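Local coordinates for protein monooxygenase (Agrobacterium tumefaciens, PDB 2I7G) that probably catalyses a flavin-dependent oxidation by molecular oxygen, as luciferase-like monooxygenases do, with a physiological substrate that is not established, at residues I55-Q60 and R346-Y351; G62-G67 and L358-L363; S106-R111 and T175-I180; Q270-Q275 and A294-A299. All blocks are in the same frame, centred on the assembly; numbering follows the deposited sequence. Where two conformers were deposited one is given.

The chain folds as a TIM barrel, and contacts 1 and 2 tie its beginning to its end. Both use helix 341-363, which meets helix 40-60 in contact 1 and the turn into strand 65-68 in contact 2; their centres are about 12 Å apart, their segments alternate along the chain, and Y351 of one packs on L63 of the other. Contacts 3 and 4 fall in the sequence between these ends, one after the other, with centres about 42 Å apart on opposite sides of the chain's centre. Contact 3 joins the start of helix 109-122 to a loop near the second subunit, whereas contact 4 pairs short helices of the segment connecting strand 252-260 to strand 307-309.

Contact 1 (I55-Q60 and R346-Y351); sequences IELADQ and RGIELY
L57 and I348 meet between two helices that run almost parallel, their local axes 9.2 Å apart and inclined by 17°. From CB, which points at helix 341-363, the L57 side chain continues with CG anti to the backbone N (chi1 -179°), and this turn carries the branch point L57 CG to within 3.8 Å of I348 CG2. The branch ends on L57 CD2, which settles on I348, 3.8 Å from its CG2, and also lies against the backbone of the next residue, 4.0 Å from E349 N. The same I348 CG2 lies against A58 as well, 3.8 Å from A58 N and 4.2 Å from A58 CB. No hydrogen bond crosses here; the helices are held by aliphatic side chains. The A58 and I348 CA atoms are 6.2 Å apart, a close approach consistent with the small side chain of A58. Beneath them A58 and I348 both rest on L26 of strand 23-28. Helix 40-60 follows the first barrel strand and helix 341-363 the last, so this is the packing of adjacent outer helices where a TIM barrel closes on itself.

Contact 2 (G62-G67 and L358-L363); sequences GLDVFG and LVRKEL
The R360 guanidinium is met at its edge by 62-67, with D64 OD2 almost in its plane and G62 O tilted somewhat out of it. The carboxylate is turned quite differently: its plane stands 69° from that of the guanidinium, and R360 NH2 comes to OD2 from above the carboxylate, 43° out of plane. The salt bridge therefore runs through one nitrogen and one oxygen, R360 NH2 and D64 OD2, at 2.9 Å, instead of the side-by-side pairing of two N-H groups with two oxygens. It is nearly straight, with an N-H...O angle of 161°. R360 NH2 makes a second bond, more bent, to G62 O at 2.9 Å, so this single nitrogen clasps both ends of the turn. A water completes the link, accepting from R360 NE at 2.8 Å and donating to D64 OD2 at 2.7 Å. R360 can span the gap because its chain is extended from CG to NE, and it arrives from the direction opposite to D64. D64 OD2 also accepts from L24 N of strand 23-28, which helps to position the carboxylate. G62, with the positive phi that glycine adopts readily, closes helix 40-60 in a Schellman motif, and its carbonyl is left facing R360. D64 then leads into strand 65-68, which lies beside strand 23-28, while R360 projects from near the end of helix 341-363 and packs on L24; the contact thus links the end of that helix to the turn between helix 40-60 and strand 65-68.

Contact 3 (S106-R111 and T175-I180); sequences SDDPVR and TKHPAI
D108 accepts a hydrogen bond from H177 just ahead of helix 109-122, and one residue earlier D107 OD1 accepts from the backbone N of D108 at 2.8 Å. D108 itself occupies the N-cap position. A chi1 of 179° turns its carboxylate away from its own amide N and brings OD1 back over the first turn, where V110 N donates to D108 OD1 at 2.9 Å. On the other face of the carboxylate plane H177 NE2 reaches the same D108 OD1 at 3.0 Å, in a nearly straight bond of 166°. The two flat groups are used differently in this bond: OD1 lies close to the plane of the imidazole, but NE2 meets OD1 from above the carboxylate, which is turned 63° from the ring. P109 comes next and sets its CD 3.8 Å from H177 CD2, approaching the ring obliquely. One step further, V110 and I180 reach toward each other tip to tip, V110 CG2 lying 3.7 Å from I180 CD1. Around them P109 and H177 both pack on L160 of helix 150-166, and F143 of the second subunit covers D108 and V110, which places the contact beside the dimer interface. At its far side the imidazole is held by H177 ND1 donating to P178 O at 2.8 Å. With both ring nitrogens acting as donors, one of them to a carboxylate, the geometry is consistent with a positively charged histidine, whose charge D108 would probably stabilise while still capping the helix.

Contact 4 (Q270-Q275 and A294-A299); sequences QFYGPQ and AHFDAA
Y272 and F296 form an offset stack, the centroids 5.0 Å apart and the planes inclined by 26°. The overlap is partial: Y272 CD2 hangs over one face of the F296 ring toward its rim, 3.6 Å from F296 CD2, and Y272 CB continues the cover to F296 CE2 at 3.9 Å. F271 comes to a different part of the same ring, its CD1 meeting F296 CE1 edge to edge at 4.2 Å. Both residues at the end of helix 264-272 thus grip one aromatic from helix 293-300. The chi1 of F296, 170°, directs its ring toward helix 264-272. The next shell adds M279 of helix 279-286, which touches the side chains of F271, Y272 and F296, and L306, which packs on F296. On the polar side R293 makes a cation-pi contact with Y272, and D297 forms salt bridges with R293 and R300, probably steadying R293. The meeting of the two segments is wholly apolar and involves no hydrogen bond, so cohesion between these short helices rests on dispersion among aromatic rings, with R293 adding an electrostatic attraction at the margin.

Contact 1 (I55-Q60 and R346-Y351)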
loop_
_atom_site.group_PDB
_atom_site.type_symbol
_atom_site.label_atom_id
_atom_site.label_comp_id
_atom_site.label_asym_id
_atom_site.label_seq_id
_atom_site.Cartn_x
_atom_site.Cartn_y
_atom_site.Cartn_z
ATOM N N ILE B 55 -13.966 5.664 -8.081
ATOM C CA ILE B 55 -14.033 5.871 -6.608
ATOM C C ILE B 55 -14.319 7.340 -6.303
ATOM O O ILE B 55 -15.158 7.660 -5.446
ATOM C CB ILE B 55 -12.722 5.395 -5.916
ATOM C CG1 ILE B 55 -12.549 3.897 -6.153
ATOM C CG2 ILE B 55 -12.814 5.634 -4.399
ATOM C CD1 ILE B 55 -11.114 3.355 -5.831
ATOM N N GLU B 56 -13.658 8.248 -7.013
ATOM C CA GLU B 56 -13.888 9.666 -6.783
ATOM C C GLU B 56 -15.341 10.055 -7.099
ATOM O O GLU B 56 -15.960 10.816 -6.341
ATOM C CB GLU B 56 -12.925 10.523 -7.592
ATOM C CG GLU B 56 -11.445 10.391 -7.210
ATOM C CD GLU B 56 -10.548 10.693 -8.399
ATOM O OE1 GLU B 56 -11.060 11.269 -9.385
ATOM O OE2 GLU B 56 -9.346 10.343 -8.371
ATOM N N LEU B 57 -15.884 9.511 -8.189
ATOM C CA LEU B 57 -17.267 9.797 -8.539
ATOM C C LEU B 57 -18.207 9.267 -7.470
ATOM O O LEU B 57 -19.118 9.976 -7.063
ATOM C CB LEU B 57 -17.635 9.224 -9.914
ATOM C CG LEU B 57 -19.091 9.550 -10.314
ATOM C CD1 LEU B 57 -19.327 11.067 -10.347
ATOM C CD2 LEU B 57 -19.419 8.899 -11.668
ATOM N N ALA B 58 -17.980 8.020 -7.040
ATOM C CA ALA B 58 -18.790 7.388 -5.990
ATOM C C ALA B 58 -18.797 8.245 -4.735
ATOM O O ALA B 58 -19.849 8.468 -4.128
ATOM C CB ALA B 58 -18.270 5.991 -5.676
ATOM N N ASP B 59 -17.626 8.766 -4.367
ATOM C CA ASP B 59 -17.513 9.697 -3.236
ATOM C C ASP B 59 -18.372 10.952 -3.460
ATOM O O ASP B 59 -19.156 11.381 -2.585
ATOM C CB ASP B 59 -16.019 10.069 -3.079
ATOM C CG ASP B 59 -15.767 10.966 -1.881
ATOM O OD1 ASP B 59 -16.183 10.553 -0.765
ATOM O OD2 ASP B 59 -15.149 12.051 -2.056
ATOM N N GLN B 60 -18.184 11.560 -4.621
ATOM C CA GLN B 60 -18.870 12.808 -5.002
ATOM C C GLN B 60 -20.395 12.682 -5.013
ATOM O O GLN B 60 -21.098 13.621 -4.577
ATOM C CB GLN B 60 -18.365 13.322 -6.357
ATOM C CG GLN B 60 -16.930 13.889 -6.293
ATOM C CD GLN B 60 -16.211 13.921 -7.669
ATOM O OE1 GLN B 60 -16.766 13.503 -8.700
ATOM N NE2 GLN B 60 -14.965 14.404 -7.673
ATOM N N ARG B 346 -21.565 6.207 -15.828
ATOM C CA ARG B 346 -22.995 6.564 -15.872
ATOM C C ARG B 346 -23.741 5.771 -14.788
ATOM O O ARG B 346 -24.595 6.336 -14.096
ATOM C CB ARG B 346 -23.589 6.287 -17.254
ATOM C CG ARG B 346 -25.080 6.646 -17.374
ATOM C CD ARG B 346 -25.371 8.110 -16.968
ATOM N NE ARG B 346 -26.784 8.470 -17.138
ATOM C CZ ARG B 346 -27.351 9.555 -16.605
ATOM N NH1 ARG B 346 -26.627 10.387 -15.840
ATOM N NH2 ARG B 346 -28.642 9.808 -16.813
ATOM N N GLY B 347 -23.404 4.486 -14.641
ATOM C CA GLY B 347 -24.059 3.614 -13.641
ATOM C C GLY B 347 -23.809 4.133 -12.232
ATOM O O GLY B 347 -24.716 4.157 -11.384
ATOM N N ILE B 348 -22.583 4.589 -11.982
ATOM C CA ILE B 348 -22.238 5.106 -10.652
ATOM C C ILE B 348 -23.022 6.395 -10.366
ATOM O O ILE B 348 -23.599 6.590 -9.258
ATOM C CB ILE B 348 -20.733 5.356 -10.519
ATOM C CG1 ILE B 348 -19.977 4.006 -10.410
ATOM C CG2 ILE B 348 -20.429 6.148 -9.235
ATOM C CD1 ILE B 348 -18.451 4.157 -10.615
ATOM N N GLU B 349 -23.049 7.289 -11.353
ATOM C CA GLU B 349 -23.853 8.505 -11.246
ATOM C C GLU B 349 -25.316 8.191 -10.929
ATOM O O GLU B 349 -25.878 8.746 -9.985
ATOM C CB GLU B 349 -23.747 9.361 -12.515
ATOM C CG GLU B 349 -24.731 10.532 -12.506
ATOM C CD GLU B 349 -24.095 11.890 -12.808
ATOM O OE1 GLU B 349 -23.057 12.239 -12.187
ATOM O OE2 GLU B 349 -24.668 12.634 -13.632
ATOM N N LEU B 350 -25.922 7.293 -11.704
ATOM C CA LEU B 350 -27.331 6.901 -11.461
ATOM C C LEU B 350 -27.527 6.240 -10.101
ATOM O O LEU B 350 -28.536 6.477 -9.411
ATOM C CB LEU B 350 -27.842 6.000 -12.584
ATOM C CG LEU B 350 -28.014 6.706 -13.935
ATOM C CD1 LEU B 350 -28.298 5.625 -14.966
ATOM C CD2 LEU B 350 -29.131 7.798 -13.915
ATOM N N TYR B 351 -26.563 5.404 -9.713
ATOM C CA TYR B 351 -26.582 4.753 -8.395
ATOM C C TYR B 351 -26.642 5.810 -7.258
ATOM O O TYR B 351 -27.541 5.762 -6.393
ATOM C CB TYR B 351 -25.355 3.831 -8.292
ATOM C CG TYR B 351 -25.321 2.871 -7.123
ATOM C CD1 TYR B 351 -26.464 2.607 -6.342
ATOM C CD2 TYR B 351 -24.118 2.220 -6.797
ATOM C CE1 TYR B 351 -26.398 1.693 -5.249
ATOM C CE2 TYR B 351 -24.053 1.291 -5.729
ATOM C CZ TYR B 351 -25.183 1.045 -4.967
ATOM O OH TYR B 351 -25.112 0.138 -3.933
#

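Contact 2 (G62-G67 and L358-L363)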
loop_
_atom_site.group_PDB
_atom_site.type_symbol
_atom_site.label_atom_id
_atom_site.label_comp_id
_atom_site.label_asym_id
_atom_site.label_seq_id
_atom_site.Cartn_x
_atom_site.Cartn_y
_atom_site.Cartn_z
ATOM N N GLY B 62 -22.095 10.629 -3.221
ATOM C CA GLY B 62 -22.583 10.300 -1.885
ATOM C C GLY B 62 -22.811 8.825 -1.575
ATOM O O GLY B 62 -23.542 8.505 -0.625
ATOM N N LEU B 63 -22.183 7.929 -2.334
ATOM C CA LEU B 63 -22.200 6.502 -1.990
ATOM C C LEU B 63 -21.329 6.260 -0.738
ATOM O O LEU B 63 -20.373 7.020 -0.451
ATOM C CB LEU B 63 -21.755 5.643 -3.165
ATOM C CG LEU B 63 -22.842 5.681 -4.268
ATOM C CD1 LEU B 63 -22.181 5.050 -5.530
ATOM C CD2 LEU B 63 -24.156 4.966 -3.820
ATOM N N ASP B 64 -21.698 5.234 0.020
ATOM C CA ASP B 64 -21.200 5.066 1.396
ATOM C C ASP B 64 -19.920 4.283 1.511
ATOM O O ASP B 64 -19.149 4.506 2.440
ATOM C CB ASP B 64 -22.276 4.407 2.259
ATOM C CG ASP B 64 -23.529 5.275 2.352
ATOM O OD1 ASP B 64 -23.405 6.438 2.818
ATOM O OD2 ASP B 64 -24.604 4.813 1.920
ATOM N N VAL B 65 -19.709 3.332 0.593
ATOM C CA VAL B 65 -18.589 2.388 0.715
ATOM C C VAL B 65 -18.093 2.041 -0.673
ATOM O O VAL B 65 -18.899 1.893 -1.599
ATOM C CB VAL B 65 -19.055 1.038 1.352
ATOM C CG1 VAL B 65 -17.886 0.029 1.405
ATOM C CG2 VAL B 65 -19.703 1.261 2.711
ATOM N N PHE B 66 -16.771 1.897 -0.803
ATOM C CA PHE B 66 -16.198 1.324 -2.014
ATOM C C PHE B 66 -15.176 0.244 -1.629
ATOM O O PHE B 66 -14.247 0.511 -0.810
ATOM C CB PHE B 66 -15.536 2.448 -2.853
ATOM C CG PHE B 66 -15.381 2.111 -4.341
ATOM C CD1 PHE B 66 -16.128 2.820 -5.300
ATOM C CD2 PHE B 66 -14.523 1.107 -4.753
ATOM C CE1 PHE B 66 -16.017 2.536 -6.666
ATOM C CE2 PHE B 66 -14.386 0.774 -6.126
ATOM C CZ PHE B 66 -15.151 1.501 -7.094
ATOM N N GLY B 67 -15.358 -0.941 -2.209
ATOM C CA GLY B 67 -14.460 -2.101 -1.960
ATOM C C GLY B 67 -13.611 -2.527 -3.144
ATOM O O GLY B 67 -14.071 -2.481 -4.303
ATOM N N LEU B 358 -33.861 7.051 -3.328
ATOM C CA LEU B 358 -35.079 6.244 -3.280
ATOM C C LEU B 358 -35.011 5.237 -2.124
ATOM O O LEU B 358 -35.950 5.148 -1.304
ATOM C CB LEU B 358 -35.327 5.514 -4.605
ATOM C CG LEU B 358 -35.843 6.349 -5.795
ATOM C CD1 LEU B 358 -35.717 5.537 -7.128
ATOM C CD2 LEU B 358 -37.279 6.822 -5.558
ATOM N N VAL B 359 -33.891 4.511 -2.050
ATOM C CA VAL B 359 -33.707 3.499 -1.011
ATOM C C VAL B 359 -33.682 4.145 0.367
ATOM O O VAL B 359 -34.424 3.716 1.256
ATOM C CB VAL B 359 -32.454 2.650 -1.236
ATOM C CG1 VAL B 359 -32.296 1.682 -0.058
ATOM C CG2 VAL B 359 -32.547 1.884 -2.614
ATOM N N ARG B 360 -32.888 5.204 0.522
ATOM C CA ARG B 360 -32.774 5.875 1.817
ATOM C C ARG B 360 -34.108 6.459 2.285
ATOM O O ARG B 360 -34.431 6.385 3.479
ATOM C CB ARG B 360 -31.693 6.964 1.778
ATOM C CG ARG B 360 -30.268 6.440 1.652
ATOM C CD ARG B 360 -29.268 7.566 1.278
ATOM N NE ARG B 360 -27.924 7.017 1.115
ATOM C CZ ARG B 360 -27.006 7.473 0.267
ATOM N NH1 ARG B 360 -27.282 8.514 -0.523
ATOM N NH2 ARG B 360 -25.793 6.884 0.217
ATOM N N LYS B 361 -34.876 7.021 1.353
ATOM C CA LYS B 361 -36.184 7.634 1.646
ATOM C C LYS B 361 -37.182 6.603 2.179
ATOM O O LYS B 361 -37.900 6.855 3.155
ATOM C CB LYS B 361 -36.723 8.359 0.395
ATOM C CG LYS B 361 -38.246 8.599 0.306
ATOM C CD LYS B 361 -38.623 9.589 -0.823
ATOM C CE LYS B 361 -38.188 9.147 -2.248
ATOM N NZ LYS B 361 -39.234 8.429 -3.054
ATOM N N GLU B 362 -37.203 5.439 1.539
ATOM C CA GLU B 362 -38.112 4.362 1.884
ATOM C C GLU B 362 -37.735 3.660 3.198
ATOM O O GLU B 362 -38.609 3.394 4.036
ATOM C CB GLU B 362 -38.205 3.393 0.711
ATOM C CG GLU B 362 -39.054 2.155 0.959
ATOM C CD GLU B 362 -40.538 2.451 1.096
ATOM O OE1 GLU B 362 -41.006 3.535 0.655
ATOM O OE2 GLU B 362 -41.247 1.579 1.643
ATOM N N LEU B 363 -36.439 3.424 3.402
ATOM C CA LEU B 363 -35.975 2.632 4.537
ATOM C C LEU B 363 -35.785 3.454 5.799
ATOM O O LEU B 363 -36.152 3.010 6.894
ATOM C CB LEU B 363 -34.698 1.843 4.187
ATOM C CG LEU B 363 -34.911 0.755 3.119
ATOM C CD1 LEU B 363 -33.623 -0.033 2.838
ATOM C CD2 LEU B 363 -36.060 -0.195 3.518
HETATM O O HOH W 1 -26.797 5.569 3.211
#

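Contact 3 (S106-R111 and T175-I180)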
loop_
_atom_site.group_PDB
_atom_site.type_symbol
_atom_site.label_atom_id
_atom_site.label_comp_id
_atom_site.label_asym_id
_atom_site.label_seq_id
_atom_site.Cartn_x
_atom_site.Cartn_y
_atom_site.Cartn_z
ATOM N N SER B 106 -3.578 -16.102 3.340
ATOM C CA SER B 106 -2.299 -16.161 2.627
ATOM C C SER B 106 -1.434 -14.921 2.834
ATOM O O SER B 106 -0.407 -14.793 2.194
ATOM C CB SER B 106 -2.477 -16.505 1.129
ATOM O OG SER B 106 -3.583 -15.814 0.607
ATOM N N ASP B 107 -1.818 -14.068 3.786
ATOM C CA ASP B 107 -1.082 -12.807 3.991
ATOM C C ASP B 107 -0.551 -12.773 5.431
ATOM O O ASP B 107 -0.821 -13.678 6.254
ATOM C CB ASP B 107 -1.964 -11.596 3.647
ATOM C CG ASP B 107 -1.129 -10.341 3.127
ATOM O OD1 ASP B 107 0.113 -10.191 3.414
ATOM O OD2 ASP B 107 -1.758 -9.487 2.439
ATOM N N ASP B 108 0.228 -11.747 5.741
ATOM C CA ASP B 108 0.712 -11.577 7.109
ATOM C C ASP B 108 -0.204 -10.558 7.789
ATOM O O ASP B 108 -0.245 -9.412 7.340
ATOM C CB ASP B 108 2.142 -11.018 7.079
ATOM C CG ASP B 108 2.721 -10.786 8.502
ATOM O OD1 ASP B 108 1.989 -10.861 9.535
ATOM O OD2 ASP B 108 3.945 -10.592 8.588
ATOM N N PRO B 109 -0.968 -10.963 8.834
ATOM C CA PRO B 109 -1.899 -10.025 9.484
ATOM C C PRO B 109 -1.213 -8.751 10.030
ATOM O O PRO B 109 -1.864 -7.711 10.070
ATOM C CB PRO B 109 -2.522 -10.830 10.624
ATOM C CG PRO B 109 -2.208 -12.262 10.344
ATOM C CD PRO B 109 -1.052 -12.329 9.395
ATOM N N VAL B 110 0.048 -8.854 10.457
ATOM C CA VAL B 110 0.782 -7.652 10.864
ATOM C C VAL B 110 0.872 -6.646 9.699
ATOM O O VAL B 110 0.552 -5.468 9.863
ATOM C CB VAL B 110 2.171 -7.962 11.471
ATOM C CG1 VAL B 110 2.845 -6.653 11.837
ATOM C CG2 VAL B 110 2.008 -8.883 12.730
ATOM N N ARG B 111 1.295 -7.117 8.530
ATOM C CA ARG B 111 1.358 -6.233 7.357
ATOM C C ARG B 111 -0.006 -5.695 6.959
ATOM O O ARG B 111 -0.124 -4.513 6.644
ATOM C CB ARG B 111 1.986 -6.928 6.127
ATOM C CG ARG B 111 3.369 -7.485 6.380
ATOM C CD ARG B 111 4.394 -6.339 6.535
ATOM N NE ARG B 111 5.752 -6.923 6.519
ATOM C CZ ARG B 111 6.867 -6.218 6.608
ATOM N NH1 ARG B 111 6.822 -4.898 6.708
ATOM N NH2 ARG B 111 8.048 -6.839 6.593
ATOM N N THR B 175 0.283 -21.784 15.428
ATOM C CA THR B 175 0.966 -22.887 14.764
ATOM C C THR B 175 1.358 -22.566 13.315
ATOM O O THR B 175 2.213 -23.245 12.743
ATOM C CB THR B 175 0.109 -24.191 14.778
ATOM O OG1 THR B 175 -1.000 -24.041 13.889
ATOM C CG2 THR B 175 -0.424 -24.498 16.173
ATOM N N LYS B 176 0.714 -21.560 12.713
ATOM C CA LYS B 176 0.882 -21.259 11.285
ATOM C C LYS B 176 1.421 -19.846 11.039
ATOM O O LYS B 176 1.341 -19.332 9.911
ATOM C CB LYS B 176 -0.460 -21.415 10.526
ATOM C CG LYS B 176 -1.100 -22.785 10.539
ATOM C CD LYS B 176 -0.151 -23.864 10.034
ATOM C CE LYS B 176 -0.909 -25.059 9.491
ATOM N NZ LYS B 176 -0.018 -26.253 9.449
ATOM N N HIS B 177 1.929 -19.199 12.088
ATOM C CA HIS B 177 2.461 -17.842 12.003
ATOM C C HIS B 177 3.476 -17.680 13.138
ATOM O O HIS B 177 3.261 -18.203 14.237
ATOM C CB HIS B 177 1.327 -16.796 12.109
ATOM C CG HIS B 177 1.773 -15.367 11.899
ATOM N ND1 HIS B 177 2.437 -14.639 12.865
ATOM C CD2 HIS B 177 1.652 -14.540 10.829
ATOM C CE1 HIS B 177 2.704 -13.430 12.403
ATOM N NE2 HIS B 177 2.240 -13.344 11.168
ATOM N N PRO B 178 4.604 -16.984 12.879
ATOM C CA PRO B 178 5.564 -16.792 13.977
ATOM C C PRO B 178 4.978 -16.077 15.210
ATOM O O PRO B 178 4.032 -15.274 15.092
ATOM C CB PRO B 178 6.690 -15.956 13.338
ATOM C CG PRO B 178 6.526 -16.174 11.860
ATOM C CD PRO B 178 5.067 -16.380 11.615
ATOM N N ALA B 179 5.552 -16.371 16.375
ATOM C CA ALA B 179 5.144 -15.753 17.633
ATOM C C ALA B 179 5.492 -14.259 17.648
ATOM O O ALA B 179 6.452 -13.813 17.007
ATOM C CB ALA B 179 5.801 -16.467 18.811
ATOM N N ILE B 180 4.703 -13.480 18.372
ATOM C CA ILE B 180 5.070 -12.090 18.640
ATOM C C ILE B 180 5.140 -11.940 20.146
ATOM O O ILE B 180 4.144 -12.170 20.833
ATOM C CB ILE B 180 4.025 -11.094 18.066
ATOM C CG1 ILE B 180 3.899 -11.304 16.553
ATOM C CG2 ILE B 180 4.443 -9.654 18.341
ATOM C CD1 ILE B 180 2.610 -10.637 15.965
#

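Contact 4 (Q270-Q275 and A294-A299)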
loop_
_atom_site.group_PDB
_atom_site.type_symbol
_atom_site.label_atom_id
_atom_site.label_comp_id
_atom_site.label_asym_id
_atom_site.label_seq_id
_atom_site.Cartn_x
_atom_site.Cartn_y
_atom_site.Cartn_z
ATOM N N GLN B 270 -26.162 -3.912 -22.128
ATOM C CA GLN B 270 -24.789 -3.498 -21.876
ATOM C C GLN B 270 -24.060 -4.500 -20.989
ATOM O O GLN B 270 -22.872 -4.756 -21.210
ATOM C CB GLN B 270 -24.715 -2.071 -21.299
ATOM C CG GLN B 270 -25.151 -1.027 -22.320
ATOM C CD GLN B 270 -25.304 0.381 -21.730
ATOM O OE1 GLN B 270 -24.979 0.638 -20.562
ATOM N NE2 GLN B 270 -25.844 1.302 -22.557
ATOM N N PHE B 271 -24.771 -5.094 -20.029
ATOM C CA PHE B 271 -24.188 -6.091 -19.109
ATOM C C PHE B 271 -23.989 -7.446 -19.798
ATOM O O PHE B 271 -23.023 -8.142 -19.518
ATOM C CB PHE B 271 -25.072 -6.222 -17.858
ATOM C CG PHE B 271 -24.343 -6.656 -16.574
ATOM C CD1 PHE B 271 -24.756 -7.796 -15.889
ATOM C CD2 PHE B 271 -23.286 -5.908 -16.041
ATOM C CE1 PHE B 271 -24.117 -8.198 -14.694
ATOM C CE2 PHE B 271 -22.648 -6.302 -14.833
ATOM C CZ PHE B 271 -23.082 -7.438 -14.167
ATOM N N TYR B 272 -24.889 -7.806 -20.706
ATOM C CA TYR B 272 -24.851 -9.101 -21.427
ATOM C C TYR B 272 -24.044 -9.040 -22.745
ATOM O O TYR B 272 -23.745 -10.078 -23.332
ATOM C CB TYR B 272 -26.279 -9.490 -21.764
ATOM C CG TYR B 272 -26.537 -10.866 -22.334
ATOM C CD1 TYR B 272 -26.844 -11.029 -23.686
ATOM C CD2 TYR B 272 -26.560 -12.000 -21.498
ATOM C CE1 TYR B 272 -27.150 -12.308 -24.224
ATOM C CE2 TYR B 272 -26.875 -13.280 -22.016
ATOM C CZ TYR B 272 -27.160 -13.420 -23.369
ATOM O OH TYR B 272 -27.460 -14.663 -23.874
ATOM N N GLY B 273 -23.725 -7.837 -23.231
ATOM C CA GLY B 273 -23.059 -7.697 -24.543
ATOM C C GLY B 273 -21.789 -8.544 -24.625
ATOM O O GLY B 273 -21.015 -8.566 -23.668
ATOM N N PRO B 274 -21.573 -9.256 -25.758
ATOM C CA PRO B 274 -20.411 -10.165 -25.912
ATOM C C PRO B 274 -19.062 -9.475 -25.707
ATOM O O PRO B 274 -18.146 -10.064 -25.101
ATOM C CB PRO B 274 -20.523 -10.661 -27.363
ATOM C CG PRO B 274 -21.933 -10.355 -27.792
ATOM C CD PRO B 274 -22.426 -9.220 -26.964
ATOM N N GLN B 275 -18.945 -8.234 -26.183
ATOM C CA GLN B 275 -17.692 -7.480 -26.072
ATOM C C GLN B 275 -17.233 -7.185 -24.629
ATOM O O GLN B 275 -16.021 -7.060 -24.370
ATOM C CB GLN B 275 -17.771 -6.177 -26.857
ATOM C CG GLN B 275 -17.293 -6.302 -28.294
ATOM C CD GLN B 275 -16.488 -5.081 -28.751
ATOM O OE1 GLN B 275 -15.977 -4.302 -27.929
ATOM N NE2 GLN B 275 -16.369 -4.916 -30.070
ATOM N N ALA B 294 -32.022 -17.351 -21.253
ATOM C CA ALA B 294 -33.070 -17.797 -20.323
ATOM C C ALA B 294 -32.597 -17.650 -18.862
ATOM O O ALA B 294 -33.331 -17.122 -18.012
ATOM C CB ALA B 294 -33.503 -19.234 -20.620
ATOM N N HIS B 295 -31.376 -18.102 -18.575
ATOM C CA HIS B 295 -30.850 -18.015 -17.217
ATOM C C HIS B 295 -30.539 -16.574 -16.779
ATOM O O HIS B 295 -30.861 -16.182 -15.649
ATOM C CB HIS B 295 -29.647 -18.924 -17.041
ATOM C CG HIS B 295 -30.006 -20.300 -16.565
ATOM N ND1 HIS B 295 -30.564 -21.253 -17.395
ATOM C CD2 HIS B 295 -29.907 -20.876 -15.342
ATOM C CE1 HIS B 295 -30.769 -22.365 -16.708
ATOM N NE2 HIS B 295 -30.377 -22.164 -15.461
ATOM N N PHE B 296 -29.926 -15.792 -17.671
ATOM C CA PHE B 296 -29.631 -14.396 -17.364
ATOM C C PHE B 296 -30.942 -13.635 -17.100
ATOM O O PHE B 296 -31.037 -12.842 -16.158
ATOM C CB PHE B 296 -28.874 -13.769 -18.527
ATOM C CG PHE B 296 -28.728 -12.262 -18.439
ATOM C CD1 PHE B 296 -27.938 -11.669 -17.462
ATOM C CD2 PHE B 296 -29.372 -11.450 -19.378
ATOM C CE1 PHE B 296 -27.785 -10.270 -17.397
ATOM C CE2 PHE B 296 -29.211 -10.062 -19.332
ATOM C CZ PHE B 296 -28.426 -9.475 -18.362
ATOM N N ASP B 297 -31.953 -13.897 -17.922
ATOM C CA ASP B 297 -33.207 -13.178 -17.780
ATOM C C ASP B 297 -33.878 -13.548 -16.479
ATOM O O ASP B 297 -34.444 -12.685 -15.823
ATOM C CB ASP B 297 -34.148 -13.453 -18.951
ATOM C CG ASP B 297 -33.849 -12.578 -20.175
ATOM O OD1 ASP B 297 -33.026 -11.645 -20.119
ATOM O OD2 ASP B 297 -34.496 -12.860 -21.222
ATOM N N ALA B 298 -33.817 -14.831 -16.116
ATOM C CA ALA B 298 -34.341 -15.285 -14.837
ATOM C C ALA B 298 -33.550 -14.655 -13.665
ATOM O O ALA B 298 -34.119 -14.222 -12.651
ATOM C CB ALA B 298 -34.298 -16.814 -14.778
ATOM N N ALA B 299 -32.238 -14.559 -13.829
ATOM C CA ALA B 299 -31.348 -14.057 -12.784
ATOM C C ALA B 299 -31.604 -12.567 -12.486
ATOM O O ALA B 299 -31.455 -12.114 -11.356
ATOM C CB ALA B 299 -29.885 -14.256 -13.213
#